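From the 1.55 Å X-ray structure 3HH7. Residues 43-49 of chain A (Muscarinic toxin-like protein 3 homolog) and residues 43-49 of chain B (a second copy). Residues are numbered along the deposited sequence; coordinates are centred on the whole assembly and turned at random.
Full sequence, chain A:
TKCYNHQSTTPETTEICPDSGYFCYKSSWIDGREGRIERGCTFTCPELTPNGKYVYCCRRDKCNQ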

# COMPACT_ATOMS: atom_id res chain seq x y z
N PHE A 43 12.13 -0.37 -5.19
CA PHE A 43 12.04 0.87 -5.96
C PHE A 43 10.70 1.00 -6.71
O PHE A 43 10.41 2.03 -7.35
CB PHE A 43 13.24 1.03 -6.92
CG PHE A 43 13.40 -0.10 -7.92
CD1 PHE A 43 12.59 -0.17 -9.04
CD2 PHE A 43 14.41 -1.05 -7.75
CE1 PHE A 43 12.76 -1.20 -9.98
CE2 PHE A 43 14.59 -2.08 -8.69
CZ PHE A 43 13.76 -2.15 -9.79
N THR A 44 9.88 -0.05 -6.62
CA THR A 44 8.54 -0.06 -7.21
C THR A 44 7.54 -0.70 -6.24
O THR A 44 7.84 -1.72 -5.60
CB THR A 44 8.53 -0.77 -8.59
OG1 THR A 44 7.20 -0.78 -9.13
CG2 THR A 44 9.03 -2.19 -8.49
N CYS A 45 6.36 -0.11 -6.14
CA CYS A 45 5.34 -0.63 -5.23
C CYS A 45 4.72 -1.88 -5.85
O CYS A 45 4.24 -1.81 -6.97
CB CYS A 45 4.28 0.44 -4.97
SG CYS A 45 3.16 -0.01 -3.65
N PRO A 46 4.75 -3.03 -5.14
CA PRO A 46 4.25 -4.28 -5.74
C PRO A 46 2.78 -4.20 -6.16
O PRO A 46 1.99 -3.54 -5.51
CB PRO A 46 4.43 -5.33 -4.62
CG PRO A 46 5.43 -4.75 -3.71
CD PRO A 46 5.27 -3.25 -3.78
N GLU A 47 2.44 -4.86 -7.27
CA GLU A 47 1.05 -5.03 -7.64
C GLU A 47 0.30 -5.82 -6.56
O GLU A 47 0.88 -6.68 -5.87
CB GLU A 47 0.95 -5.76 -8.98
CG GLU A 47 -0.46 -5.95 -9.51
CD GLU A 47 -1.18 -4.63 -9.70
OE1 GLU A 47 -1.17 -4.11 -10.83
OE2 GLU A 47 -1.76 -4.08 -8.73
N LEU A 48 -0.99 -5.51 -6.39
CA LEU A 48 -1.84 -6.34 -5.57
C LEU A 48 -2.48 -7.40 -6.47
O LEU A 48 -3.38 -7.10 -7.27
CB LEU A 48 -2.91 -5.53 -4.82
CG LEU A 48 -3.80 -6.37 -3.89
CD1 LEU A 48 -2.98 -6.90 -2.73
CD2 LEU A 48 -5.00 -5.56 -3.38
N THR A 49 -2.00 -8.62 -6.33
CA THR A 49 -2.45 -9.75 -7.16
C THR A 49 -3.78 -10.30 -6.63
O THR A 49 -4.17 -9.99 -5.50
CB THR A 49 -1.38 -10.86 -7.21
OG1 THR A 49 -1.20 -11.41 -5.91
CG2 THR A 49 -0.06 -10.32 -7.72
N PHE B 43 -8.18 -1.41 -10.28
CA PHE B 43 -7.83 -2.80 -10.54
C PHE B 43 -6.31 -3.02 -10.55
O PHE B 43 -5.83 -4.13 -10.77
CB PHE B 43 -8.48 -3.31 -11.85
CG PHE B 43 -8.13 -2.52 -13.09
CD1 PHE B 43 -6.86 -2.63 -13.67
CD2 PHE B 43 -9.09 -1.73 -13.70
CE1 PHE B 43 -6.55 -1.90 -14.84
CE2 PHE B 43 -8.79 -1.00 -14.86
CZ PHE B 43 -7.53 -1.09 -15.42
N THR B 44 -5.57 -1.95 -10.28
CA THR B 44 -4.12 -1.98 -10.31
C THR B 44 -3.57 -1.00 -9.26
O THR B 44 -4.02 0.14 -9.16
CB THR B 44 -3.54 -1.71 -11.76
OG1 THR B 44 -2.11 -1.81 -11.72
CG2 THR B 44 -3.95 -0.33 -12.28
N CYS B 45 -2.64 -1.48 -8.45
CA CYS B 45 -2.12 -0.66 -7.36
C CYS B 45 -1.20 0.43 -7.94
O CYS B 45 -0.27 0.12 -8.67
CB CYS B 45 -1.37 -1.53 -6.35
SG CYS B 45 -0.97 -0.70 -4.78
N PRO B 46 -1.46 1.72 -7.60
CA PRO B 46 -0.62 2.77 -8.22
C PRO B 46 0.84 2.73 -7.76
O PRO B 46 1.13 2.25 -6.66
CB PRO B 46 -1.29 4.08 -7.77
CG PRO B 46 -1.97 3.70 -6.48
CD PRO B 46 -2.48 2.29 -6.71
N GLU B 47 1.74 3.21 -8.61
CA GLU B 47 3.14 3.39 -8.24
C GLU B 47 3.25 4.43 -7.12
O GLU B 47 2.44 5.37 -7.04
CB GLU B 47 3.95 3.84 -9.46
CG GLU B 47 5.47 3.87 -9.27
CD GLU B 47 5.99 2.55 -8.75
OE1 GLU B 47 6.43 1.73 -9.58
OE2 GLU B 47 5.91 2.30 -7.52
N LEU B 48 4.24 4.26 -6.24
CA LEU B 48 4.57 5.29 -5.25
C LEU B 48 5.53 6.25 -5.94
O LEU B 48 6.67 5.88 -6.26
CB LEU B 48 5.18 4.68 -3.98
CG LEU B 48 5.48 5.71 -2.87
CD1 LEU B 48 4.22 6.35 -2.38
CD2 LEU B 48 6.22 5.09 -1.69
N THR B 49 5.03 7.46 -6.20
CA THR B 49 5.76 8.53 -6.90
C THR B 49 6.82 9.13 -5.98
O THR B 49 6.75 8.96 -4.77
CB THR B 49 4.82 9.68 -7.33
OG1 THR B 49 4.19 10.25 -6.16
CG2 THR B 49 3.75 9.17 -8.26
O HOH W 1 -3.81 -6.29 -9.92

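What lies at the centre of the contact? The two cysteines do, each of them buried and each pointing its CA-to-CB bond toward the other stretch. Cys45(A) gives up 69 Å² to its partner and Cys45(B) 67 Å², the largest shares in a contact of 361 Å². Their sulfurs face one another, SG of Cys45(A) lying 4.3 Å from SG of Cys45(B), an apolar approach far too long for a disulfide; each cysteine is bonded covalently elsewhere in the structure. A small side chain suits this place, because the two backbones come close: the CA atoms of Cys45(A) and Glu47(B) are 5.5 Å apart, and those of Glu47(A) and Cys45(B) 5.4 Å.

How do two loops without regular strand structure grip each other? Each borrows a carboxylate from its partner. The end-to-end directions are 147° apart, so the chains run roughly antiparallel and residue 47 of one copy sits across from residue 45 of the other. The backbone N of Cys45(A) donates a hydrogen bond to OE2 of Glu47(B) at 2.8 Å, and N of Cys45(B) donates to OE2 of Glu47(A), also at 2.8 Å. Both are nearly straight, with angles at the hydrogen of 173° and 176°. The second carboxylate oxygen takes a hydroxyl: OG1 of Thr44(A) donates to OE1 of Glu47(B) at 2.7 Å, and OG1 of Thr44(B) to OE1 of Glu47(A) at 2.6 Å.

What brings the glutamate into position? Its CA-to-CB bond points sideways, but the end of the side chain comes nearer the partner. With chi1 in t and chi2 in p, the chain bends so that OE2 also accepts a hydrogen bond from the next backbone amide, N of Leu48(A) to OE2 of Glu47(A) at 2.8 Å and N of Leu48(B) to OE2 of Glu47(B) at 2.9 Å. One oxygen thus joins amides from both copies. Glutamate has the length to reach across and two acceptors to offer, and Glu47(A) and Glu47(B) have 58 and 59 Å² covered.

What completes the join? Beside the polar clamps, CB of Cys45(A) lies 4.4 Å from CB of Leu48(B), a modest apolar contact that suits the buried leucine. At one edge a water donates hydrogen bonds to O of Leu48(A) at 2.8 Å and O of Phe43(B) at 3.1 Å, linking two backbone carbonyls that could not bond to each other directly.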